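Local coordinates for protein minor fimbrium subunit Mfa5 (Porphyromonas gingivalis ATCC 33277, PDB 6TO1) that serves as an accessory subunit of the minor fimbriae, the surface filaments through which the bacterium forms biofilms and adheres to host cells and other oral bacteria, at residues His359-Leu365 against His384-Thr389; Pro303-Tyr309 against Asn346-Phe350; Ile533-Leu539 against Leu563-Phe569. All blocks are in the same frame, centred on the assembly; numbering follows the deposited sequence.

Contacts 1 and 2 lie in the part of the chain that carries the von Willebrand factor A fold, their centres about 24 Å apart, and are linked in sequence: helix 340-353, which receives the loop in contact 2, leads into strand 357-362, half of contact 1. Contact 3 is remote, its centre about 92 Å from that of contact 1 and on the opposite side of the chain's centre. All three are partly buried. Contact 1 is parallel pairing at a sheet edge, made of backbone bonds and apolar side chains; contact 2 relies on side chains, chiefly one phenylalanine and one tyrosine-glutamate bond; contact 3 is antiparallel, with a salt bridge and two bridging waters.

Contact 1 of 3, residues His359-Leu365 against His384-Thr389; sequences HTIGYDL and HFFTAT
Two parallel strands, 359-362 and 385-387, run side by side with axes 4.7 Å apart at 18°, paired T360 with F385, I361 with F386 and G362 with T387. H384 comes first: its O accepts T360 N at 2.9 Å, and its ring, bonded to D381, lies obliquely beside that of H359, bonded to H229, centroids 5.1 Å apart. F385 (chi1 t) sits on the T360 face, its CD1 3.3 Å from T360 OG1, which hydrogen-bonds to L375 O of helix 369-378. On the opposite face, F386 adopts chi1 p, bringing its ring over I361 CG1, a CH-pi contact at 4.0 Å from the centroid. F386 N donates to T360 O (3.1 Å) and F386 O accepts G362 N (2.9 Å). After T387, A388, the centre of an inverse gamma turn, donates from N to G362 O at 2.9 Å; A388 CB stands 3.6 Å from the Y363 ring centroid, 14° off the normal. T389 then N-caps helix 390-395 through N392. The pair closes the beta-alpha-beta unit 357-362, 369-378, 385-387 of the vWA fold, with 385-387 as edge strand. T360 and G362 each bond to the two residues flanking their partners, fixing the parallel register, while the backbone of I361 bonds to strand 227-234.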
loop_
_atom_site.group_PDB
_atom_site.type_symbol
_atom_site.label_atom_id
_atom_site.label_comp_id
_atom_site.label_asym_id
_atom_site.label_seq_id
_atom_site.Cartn_x
_atom_site.Cartn_y
_atom_site.Cartn_z
ATOM N N HIS A 359 21.130 -15.986 -8.232
ATOM C CA HIS A 359 22.187 -15.038 -8.538
ATOM C C HIS A 359 23.538 -15.728 -8.411
ATOM O O HIS A 359 23.763 -16.488 -7.460
ATOM C CB HIS A 359 22.178 -13.861 -7.569
ATOM C CG HIS A 359 20.827 -13.286 -7.324
ATOM N ND1 HIS A 359 20.414 -12.105 -7.905
ATOM C CD2 HIS A 359 19.799 -13.714 -6.557
ATOM C CE1 HIS A 359 19.180 -11.843 -7.512
ATOM N NE2 HIS A 359 18.789 -12.796 -6.684
ATOM N N THR A 360 24.443 -15.460 -9.337
ATOM C CA THR A 360 25.778 -16.023 -9.218
ATOM C C THR A 360 26.789 -14.895 -9.341
ATOM O O THR A 360 26.608 -13.948 -10.101
ATOM C CB THR A 360 26.076 -17.105 -10.271
ATOM O OG1 THR A 360 25.884 -16.544 -11.574
ATOM C CG2 THR A 360 25.165 -18.289 -10.096
ATOM N N ILE A 361 27.883 -15.035 -8.609
ATOM C CA ILE A 361 28.930 -14.024 -8.553
ATOM C C ILE A 361 30.238 -14.753 -8.767
ATOM O O ILE A 361 30.565 -15.668 -8.012
ATOM C CB ILE A 361 28.926 -13.276 -7.208
ATOM C CG1 ILE A 361 27.549 -12.675 -6.954
ATOM C CG2 ILE A 361 30.006 -12.233 -7.194
ATOM C CD1 ILE A 361 27.425 -12.062 -5.570
ATOM N N GLY A 362 30.998 -14.350 -9.785
ATOM C CA GLY A 362 32.192 -15.071 -10.171
ATOM C C GLY A 362 33.434 -14.385 -9.635
ATOM O O GLY A 362 33.728 -13.247 -9.996
ATOM N N TYR A 363 34.164 -15.089 -8.776
ATOM C CA TYR A 363 35.326 -14.512 -8.103
ATOM C C TYR A 363 36.661 -14.780 -8.803
ATOM O O TYR A 363 37.700 -14.319 -8.317
ATOM C CB TYR A 363 35.360 -15.011 -6.648
ATOM C CG TYR A 363 34.325 -14.300 -5.804
ATOM C CD1 TYR A 363 34.678 -13.260 -4.955
ATOM C CD2 TYR A 363 32.972 -14.629 -5.905
ATOM C CE1 TYR A 363 33.737 -12.608 -4.208
ATOM C CE2 TYR A 363 32.027 -13.962 -5.182
ATOM C CZ TYR A 363 32.406 -12.963 -4.325
ATOM O OH TYR A 363 31.447 -12.299 -3.612
ATOM N N ASP A 364 36.668 -15.490 -9.928
ATOM C CA ASP A 364 37.850 -15.590 -10.790
ATOM C C ASP A 364 37.803 -14.391 -11.736
ATOM O O ASP A 364 36.953 -14.336 -12.634
ATOM C CB ASP A 364 37.846 -16.908 -11.562
ATOM C CG ASP A 364 39.093 -17.107 -12.418
ATOM O OD1 ASP A 364 39.794 -16.123 -12.704
ATOM O OD2 ASP A 364 39.360 -18.264 -12.790
ATOM N N LEU A 365 38.672 -13.405 -11.512
ATOM C CA LEU A 365 38.638 -12.175 -12.297
ATOM C C LEU A 365 39.525 -12.225 -13.546
ATOM O O LEU A 365 39.718 -11.190 -14.198
ATOM C CB LEU A 365 39.048 -10.972 -11.440
ATOM C CG LEU A 365 38.266 -10.784 -10.132
ATOM C CD1 LEU A 365 38.689 -9.488 -9.421
ATOM C CD2 LEU A 365 36.791 -10.737 -10.375
ATOM N N HIS A 384 21.695 -12.090 -14.117
ATOM C CA HIS A 384 21.823 -12.405 -12.702
ATOM C C HIS A 384 23.191 -12.989 -12.352
ATOM O O HIS A 384 23.381 -13.483 -11.232
ATOM C CB HIS A 384 20.724 -13.377 -12.268
ATOM C CG HIS A 384 19.386 -12.738 -12.097
ATOM N ND1 HIS A 384 18.649 -12.255 -13.160
ATOM C CD2 HIS A 384 18.649 -12.501 -10.991
ATOM C CE1 HIS A 384 17.510 -11.765 -12.714
ATOM N NE2 HIS A 384 17.489 -11.894 -11.401
ATOM N N PHE A 385 24.135 -12.947 -13.281
ATOM C CA PHE A 385 25.536 -13.225 -13.025
ATOM C C PHE A 385 26.320 -11.923 -13.103
ATOM O O PHE A 385 26.046 -11.076 -13.966
ATOM C CB PHE A 385 26.104 -14.210 -14.064
ATOM C CG PHE A 385 27.584 -14.234 -14.114
ATOM C CD1 PHE A 385 28.310 -14.966 -13.195
ATOM C CD2 PHE A 385 28.278 -13.514 -15.082
ATOM C CE1 PHE A 385 29.687 -15.001 -13.240
ATOM C CE2 PHE A 385 29.664 -13.532 -15.114
ATOM C CZ PHE A 385 30.362 -14.291 -14.203
ATOM N N PHE A 386 27.308 -11.763 -12.232
ATOM C CA PHE A 386 28.308 -10.725 -12.437
ATOM C C PHE A 386 29.644 -11.152 -11.848
ATOM O O PHE A 386 29.711 -12.001 -10.959
ATOM C CB PHE A 386 27.836 -9.363 -11.878
ATOM C CG PHE A 386 27.548 -9.333 -10.396
ATOM C CD1 PHE A 386 28.571 -9.105 -9.491
ATOM C CD2 PHE A 386 26.253 -9.474 -9.917
ATOM C CE1 PHE A 386 28.317 -9.048 -8.132
ATOM C CE2 PHE A 386 25.993 -9.427 -8.548
ATOM C CZ PHE A 386 27.028 -9.192 -7.670
ATOM N N THR A 387 30.713 -10.597 -12.405
ATOM C CA THR A 387 32.041 -10.845 -11.873
ATOM C C THR A 387 32.251 -9.982 -10.636
ATOM O O THR A 387 31.705 -8.886 -10.523
ATOM C CB THR A 387 33.127 -10.533 -12.903
ATOM O OG1 THR A 387 32.965 -9.178 -13.335
ATOM C CG2 THR A 387 33.011 -11.462 -14.105
ATOM N N ALA A 388 33.069 -10.482 -9.715
ATOM C CA ALA A 388 33.262 -9.831 -8.427
ATOM C C ALA A 388 34.287 -8.696 -8.521
ATOM O O ALA A 388 35.292 -8.664 -7.810
ATOM C CB ALA A 388 33.688 -10.865 -7.398
ATOM N N THR A 389 34.006 -7.749 -9.413
ATOM C CA THR A 389 34.814 -6.538 -9.446
ATOM C C THR A 389 34.400 -5.616 -8.306
ATOM O O THR A 389 33.244 -5.640 -7.873
ATOM C CB THR A 389 34.650 -5.785 -10.760
ATOM O OG1 THR A 389 33.333 -5.221 -10.820
ATOM C CG2 THR A 389 34.876 -6.693 -11.944
#

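Contact 2 of 3, residues Pro303-Tyr309 against Asn346-Phe350; sequences PESKFDY and NEAQF
A loop of the vWA-containing part of the chain, carrying a short 3-10 turn (304-306), is laid on helix 340-353, which leads into sheet strand 357-362. F350 is the main point of purchase: the loop covers 82 Å² of it, the largest share of any residue here. P303 begins the approach, its C 3.8 Å from F350 CZ, and its O accepts K306 N at 3.0 Å to start the 3-10 turn. E304, with chi1 and chi2 both t, sets CB over the F350 ring face, 3.7 Å from the centroid and 11° off the normal, a CH-pi contact; its CA is 3.3 Å from F350 CZ. After the turn, F307 (chi1 m) points toward the helix. F307 CE2 meets F350 CE2 at 4.0 Å near the plane of the F350 ring, and the F307 ring edge touches N346, CZ to OD1 3.8 Å, while N346 OD1 accepts a hydrogen bond from L302 N. Y309, also chi1 m, donates from OH to E347 OE1 at 2.7 Å, and the same OH is 3.4 Å from F350 CE2. Helix 209-220 also touches the contact: its R217 forms salt bridges with E304 and E347, and its K214 makes a cation-pi contact with Y309. The loop, between strands 296-298 and 326-327, thus meets both helices.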
loop_
_atom_site.group_PDB
_atom_site.type_symbol
_atom_site.label_atom_id
_atom_site.label_comp_id
_atom_site.label_asym_id
_atom_site.label_seq_id
_atom_site.Cartn_x
_atom_site.Cartn_y
_atom_site.Cartn_z
ATOM N N PRO A 303 16.789 -35.449 -14.940
ATOM C CA PRO A 303 15.771 -35.308 -13.898
ATOM C C PRO A 303 16.364 -35.410 -12.500
ATOM O O PRO A 303 17.389 -36.051 -12.268
ATOM C CB PRO A 303 14.796 -36.464 -14.180
ATOM C CG PRO A 303 15.574 -37.452 -14.967
ATOM C CD PRO A 303 16.636 -36.691 -15.730
ATOM N N GLU A 304 15.675 -34.790 -11.547
ATOM C CA GLU A 304 16.112 -34.840 -10.156
ATOM C C GLU A 304 16.184 -36.267 -9.619
ATOM O O GLU A 304 17.025 -36.564 -8.764
ATOM C CB GLU A 304 15.162 -33.959 -9.327
ATOM C CG GLU A 304 15.574 -33.781 -7.884
ATOM C CD GLU A 304 14.637 -32.852 -7.147
ATOM O OE1 GLU A 304 13.617 -32.458 -7.743
ATOM O OE2 GLU A 304 14.939 -32.497 -5.998
ATOM N N SER A 305 15.338 -37.174 -10.118
ATOM C CA SER A 305 15.370 -38.558 -9.666
ATOM C C SER A 305 16.650 -39.287 -10.067
ATOM O O SER A 305 16.929 -40.375 -9.532
ATOM C CB SER A 305 14.142 -39.299 -10.221
ATOM O OG SER A 305 14.193 -39.345 -11.637
ATOM N N LYS A 306 17.452 -38.708 -10.941
ATOM C CA LYS A 306 18.698 -39.340 -11.348
ATOM C C LYS A 306 19.850 -39.135 -10.361
ATOM O O LYS A 306 20.876 -39.812 -10.494
ATOM C CB LYS A 306 19.084 -38.825 -12.735
ATOM C CG LYS A 306 18.589 -39.712 -13.868
ATOM C CD LYS A 306 19.657 -40.783 -14.140
ATOM C CE LYS A 306 19.331 -41.612 -15.311
ATOM N NZ LYS A 306 20.234 -42.775 -15.325
ATOM N N PHE A 307 19.740 -38.225 -9.393
ATOM C CA PHE A 307 20.839 -38.004 -8.469
ATOM C C PHE A 307 20.614 -38.735 -7.158
ATOM O O PHE A 307 19.490 -38.802 -6.644
ATOM C CB PHE A 307 21.053 -36.515 -8.194
ATOM C CG PHE A 307 21.582 -35.761 -9.367
ATOM C CD1 PHE A 307 22.890 -35.908 -9.775
ATOM C CD2 PHE A 307 20.759 -34.902 -10.080
ATOM C CE1 PHE A 307 23.368 -35.196 -10.894
ATOM C CE2 PHE A 307 21.217 -34.205 -11.153
ATOM C CZ PHE A 307 22.541 -34.344 -11.561
ATOM N N ASP A 308 21.689 -39.282 -6.612
ATOM C CA ASP A 308 21.645 -39.909 -5.302
ATOM C C ASP A 308 22.012 -38.852 -4.268
ATOM O O ASP A 308 23.173 -38.454 -4.150
ATOM C CB ASP A 308 22.574 -41.117 -5.225
ATOM C CG ASP A 308 22.481 -41.842 -3.898
ATOM O OD1 ASP A 308 21.735 -41.408 -2.986
ATOM O OD2 ASP A 308 23.194 -42.856 -3.780
ATOM N N TYR A 309 21.010 -38.410 -3.514
ATOM C CA TYR A 309 21.199 -37.413 -2.476
ATOM C C TYR A 309 21.211 -38.020 -1.078
ATOM O O TYR A 309 21.246 -37.280 -0.091
ATOM C CB TYR A 309 20.087 -36.381 -2.529
ATOM C CG TYR A 309 19.940 -35.552 -3.790
ATOM C CD1 TYR A 309 20.890 -34.595 -4.145
ATOM C CD2 TYR A 309 18.813 -35.679 -4.580
ATOM C CE1 TYR A 309 20.715 -33.792 -5.280
ATOM C CE2 TYR A 309 18.619 -34.879 -5.707
ATOM C CZ TYR A 309 19.572 -33.931 -6.039
ATOM O OH TYR A 309 19.377 -33.161 -7.142
ATOM N N ASN A 346 22.474 -28.172 -13.447
ATOM C CA ASN A 346 21.336 -29.083 -13.328
ATOM C C ASN A 346 20.630 -28.896 -11.997
ATOM O O ASN A 346 19.389 -28.826 -11.931
ATOM C CB ASN A 346 21.873 -30.521 -13.488
ATOM C CG ASN A 346 20.866 -31.511 -14.037
ATOM O OD1 ASN A 346 21.262 -32.505 -14.664
ATOM N ND2 ASN A 346 19.604 -31.309 -13.753
ATOM N N GLU A 347 21.408 -28.807 -10.916
ATOM C CA GLU A 347 20.856 -28.635 -9.584
ATOM C C GLU A 347 20.170 -27.283 -9.449
ATOM O O GLU A 347 19.096 -27.178 -8.844
ATOM C CB GLU A 347 21.975 -28.769 -8.567
ATOM C CG GLU A 347 21.504 -28.835 -7.141
ATOM C CD GLU A 347 20.797 -30.137 -6.823
ATOM O OE1 GLU A 347 21.111 -31.158 -7.473
ATOM O OE2 GLU A 347 19.937 -30.145 -5.923
ATOM N N ALA A 348 20.761 -26.248 -10.034
ATOM C CA ALA A 348 20.108 -24.953 -10.025
ATOM C C ALA A 348 18.789 -24.999 -10.772
ATOM O O ALA A 348 17.866 -24.275 -10.415
ATOM C CB ALA A 348 21.021 -23.890 -10.618
ATOM N N GLN A 349 18.680 -25.832 -11.812
ATOM C CA GLN A 349 17.421 -25.915 -12.552
ATOM C C GLN A 349 16.286 -26.390 -11.651
ATOM O O GLN A 349 15.145 -25.919 -11.776
ATOM C CB GLN A 349 17.554 -26.849 -13.759
ATOM C CG GLN A 349 16.341 -26.780 -14.688
ATOM C CD GLN A 349 16.113 -25.380 -15.257
ATOM O OE1 GLN A 349 17.001 -24.778 -15.840
ATOM N NE2 GLN A 349 14.916 -24.862 -15.075
ATOM N N PHE A 350 16.571 -27.331 -10.742
ATOM C CA PHE A 350 15.541 -27.785 -9.814
ATOM C C PHE A 350 15.094 -26.628 -8.930
ATOM O O PHE A 350 13.899 -26.480 -8.649
ATOM C CB PHE A 350 16.032 -28.952 -8.945
ATOM C CG PHE A 350 16.641 -30.090 -9.733
ATOM C CD1 PHE A 350 16.093 -30.483 -10.953
ATOM C CD2 PHE A 350 17.764 -30.743 -9.266
ATOM C CE1 PHE A 350 16.656 -31.511 -11.688
ATOM C CE2 PHE A 350 18.322 -31.756 -9.999
ATOM C CZ PHE A 350 17.779 -32.139 -11.199
#

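Contact 3 of 3, residues Ile533-Leu539 against Leu563-Phe569; sequences IKRHYVL and LQSQDFF
Antiparallel beta pairing joins strand 530-539 to strand 565-568 in a mixed sheet of the third domain, far from the vWA fold; strand 634-643 flanks 530-539 on its other edge, in parallel. The axes of 533-539 and 565-568 approach to 4.6 Å with N-to-C directions at 153°. Register is set by R535 with D567, a hydrogen-bonded pair (R535 N to D567 O 2.8 Å, D567 N to R535 O 3.1 Å), and by K534 with F568, a non-hydrogen-bonded pair. F569 N donates to I533 O at 2.9 Å, extending the ladder. The chain turns a corner at Q564; before it, L563 N donates to Y537 O at 2.8 Å, and a water bridges the gap, 2.8 Å from both Y537 N and Q564 O. A second water links I533 N with F569 O, 2.8 Å from each. Side chains reinforce the R535 and D567 face: Q564 NE2 lies over the Y537 ring, 3.5 Å from Y537 CG, and bonds to N600, while R535 NH1 bonds to P597 O. I533 CG2 packs on F569 CB at 3.9 Å. With R535 chi1 m and D567 chi1 p, the salt bridge closes between R535 NE and D567 OD1 at 2.8 Å.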
loop_
_atom_site.group_PDB
_atom_site.type_symbol
_atom_site.label_atom_id
_atom_site.label_comp_id
_atom_site.label_asym_id
_atom_site.label_seq_id
_atom_site.Cartn_x
_atom_site.Cartn_y
_atom_site.Cartn_z
ATOM N N ILE A 533 -34.398 35.414 14.335
ATOM C CA ILE A 533 -35.784 35.716 14.661
ATOM C C ILE A 533 -36.292 36.665 13.595
ATOM O O ILE A 533 -35.754 37.766 13.429
ATOM C CB ILE A 533 -35.938 36.307 16.074
ATOM C CG1 ILE A 533 -35.661 35.198 17.087
ATOM C CG2 ILE A 533 -37.348 36.892 16.283
ATOM C CD1 ILE A 533 -35.536 35.629 18.550
ATOM N N LYS A 534 -37.259 36.202 12.818
ATOM C CA LYS A 534 -37.860 36.987 11.768
ATOM C C LYS A 534 -39.101 37.669 12.344
ATOM O O LYS A 534 -39.838 37.063 13.128
ATOM C CB LYS A 534 -38.254 36.106 10.597
ATOM C CG LYS A 534 -37.077 35.390 9.960
ATOM C CD LYS A 534 -37.499 34.711 8.679
ATOM C CE LYS A 534 -37.436 33.190 8.787
ATOM N NZ LYS A 534 -37.586 32.558 7.427
ATOM N N ARG A 535 -39.299 38.929 11.971
ATOM C CA ARG A 535 -40.494 39.691 12.330
ATOM C C ARG A 535 -41.313 39.921 11.069
ATOM O O ARG A 535 -40.787 40.405 10.060
ATOM C CB ARG A 535 -40.090 41.013 12.982
ATOM C CG ARG A 535 -39.333 40.800 14.283
ATOM C CD ARG A 535 -39.077 42.128 15.012
ATOM N NE ARG A 535 -37.992 42.870 14.376
ATOM C CZ ARG A 535 -37.326 43.866 14.946
ATOM N NH1 ARG A 535 -37.653 44.281 16.166
ATOM N NH2 ARG A 535 -36.328 44.444 14.297
ATOM N N HIS A 536 -42.581 39.523 11.109
ATOM C CA HIS A 536 -43.491 39.678 9.989
ATOM C C HIS A 536 -44.589 40.667 10.380
ATOM O O HIS A 536 -44.958 40.760 11.551
ATOM C CB HIS A 536 -44.144 38.357 9.601
ATOM C CG HIS A 536 -43.178 37.229 9.415
ATOM N ND1 HIS A 536 -42.677 36.877 8.177
ATOM C CD2 HIS A 536 -42.639 36.362 10.306
ATOM C CE1 HIS A 536 -41.868 35.836 8.314
ATOM N NE2 HIS A 536 -41.814 35.513 9.599
ATOM N N TYR A 537 -45.099 41.386 9.388
ATOM C CA TYR A 537 -46.049 42.485 9.590
ATOM C C TYR A 537 -47.242 42.246 8.674
ATOM O O TYR A 537 -47.171 42.486 7.464
ATOM C CB TYR A 537 -45.363 43.817 9.312
ATOM C CG TYR A 537 -44.105 43.999 10.134
ATOM C CD1 TYR A 537 -44.164 44.529 11.405
ATOM C CD2 TYR A 537 -42.847 43.556 9.661
ATOM C CE1 TYR A 537 -43.060 44.659 12.174
ATOM C CE2 TYR A 537 -41.715 43.711 10.427
ATOM C CZ TYR A 537 -41.825 44.261 11.687
ATOM O OH TYR A 537 -40.738 44.425 12.514
ATOM N N VAL A 538 -48.336 41.758 9.255
ATOM C CA VAL A 538 -49.433 41.219 8.469
ATOM C C VAL A 538 -50.773 41.841 8.846
ATOM O O VAL A 538 -50.962 42.386 9.933
ATOM C CB VAL A 538 -49.512 39.673 8.606
ATOM C CG1 VAL A 538 -48.205 39.024 8.080
ATOM C CG2 VAL A 538 -49.777 39.266 10.029
ATOM N N LEU A 539 -51.730 41.648 7.952
ATOM C CA LEU A 539 -53.023 42.308 7.976
ATOM C C LEU A 539 -54.076 41.420 8.619
ATOM O O LEU A 539 -54.171 40.231 8.302
ATOM C CB LEU A 539 -53.435 42.660 6.544
ATOM C CG LEU A 539 -54.788 43.350 6.312
ATOM C CD1 LEU A 539 -54.721 44.706 6.998
ATOM C CD2 LEU A 539 -55.136 43.501 4.848
ATOM N N LEU A 563 -47.822 43.588 4.973
ATOM C CA LEU A 563 -47.938 45.040 4.874
ATOM C C LEU A 563 -46.601 45.758 4.796
ATOM O O LEU A 563 -46.550 46.904 4.338
ATOM C CB LEU A 563 -48.689 45.595 6.094
ATOM C CG LEU A 563 -50.156 45.199 6.189
ATOM C CD1 LEU A 563 -50.696 45.410 7.609
ATOM C CD2 LEU A 563 -50.947 46.010 5.172
ATOM N N GLN A 564 -45.540 45.126 5.264
ATOM C CA GLN A 564 -44.240 45.742 5.441
ATOM C C GLN A 564 -43.214 44.620 5.346
ATOM O O GLN A 564 -43.464 43.513 5.829
ATOM C CB GLN A 564 -44.187 46.439 6.787
ATOM C CG GLN A 564 -42.867 46.974 7.180
ATOM C CD GLN A 564 -42.985 47.792 8.437
ATOM O OE1 GLN A 564 -43.322 48.968 8.390
ATOM N NE2 GLN A 564 -42.717 47.177 9.569
ATOM N N SER A 565 -42.063 44.906 4.738
ATOM C CA SER A 565 -41.059 43.864 4.539
ATOM C C SER A 565 -40.677 43.187 5.849
ATOM O O SER A 565 -40.446 43.838 6.876
ATOM C CB SER A 565 -39.802 44.460 3.899
ATOM O OG SER A 565 -40.083 44.973 2.613
ATOM N N GLN A 566 -40.588 41.862 5.808
ATOM C CA GLN A 566 -40.057 41.128 6.944
ATOM C C GLN A 566 -38.671 41.656 7.291
ATOM O O GLN A 566 -37.924 42.107 6.421
ATOM C CB GLN A 566 -40.027 39.636 6.610
ATOM C CG GLN A 566 -39.365 38.776 7.642
ATOM C CD GLN A 566 -38.052 38.207 7.138
ATOM O OE1 GLN A 566 -37.999 37.544 6.102
ATOM N NE2 GLN A 566 -36.983 38.468 7.870
ATOM N N ASP A 567 -38.351 41.676 8.585
ATOM C CA ASP A 567 -37.014 42.056 9.022
ATOM C C ASP A 567 -36.563 41.092 10.115
ATOM O O ASP A 567 -37.309 40.208 10.542
ATOM C CB ASP A 567 -36.935 43.524 9.486
ATOM C CG ASP A 567 -37.818 43.845 10.701
ATOM O OD1 ASP A 567 -38.048 42.983 11.553
ATOM O OD2 ASP A 567 -38.263 44.999 10.818
ATOM N N PHE A 568 -35.328 41.262 10.568
ATOM C CA PHE A 568 -34.755 40.414 11.592
ATOM C C PHE A 568 -34.588 41.184 12.887
ATOM O O PHE A 568 -34.380 42.403 12.881
ATOM C CB PHE A 568 -33.396 39.863 11.159
ATOM C CG PHE A 568 -33.485 38.888 10.046
ATOM C CD1 PHE A 568 -33.362 39.304 8.738
ATOM C CD2 PHE A 568 -33.719 37.542 10.296
ATOM C CE1 PHE A 568 -33.450 38.412 7.692
ATOM C CE2 PHE A 568 -33.808 36.641 9.236
ATOM C CZ PHE A 568 -33.669 37.083 7.934
ATOM N N PHE A 569 -34.658 40.441 13.985
ATOM C CA PHE A 569 -34.486 40.949 15.336
ATOM C C PHE A 569 -33.131 40.523 15.868
ATOM O O PHE A 569 -32.768 39.346 15.779
ATOM C CB PHE A 569 -35.584 40.418 16.266
ATOM C CG PHE A 569 -35.275 40.571 17.742
ATOM C CD1 PHE A 569 -35.533 41.763 18.405
ATOM C CD2 PHE A 569 -34.743 39.513 18.468
ATOM C CE1 PHE A 569 -35.253 41.901 19.760
ATOM C CE2 PHE A 569 -34.450 39.645 19.815
ATOM C CZ PHE A 569 -34.716 40.840 20.469
HETATM O O HOH W 1 -32.479 37.402 13.793
HETATM O O HOH W 2 -43.524 40.971 7.051
#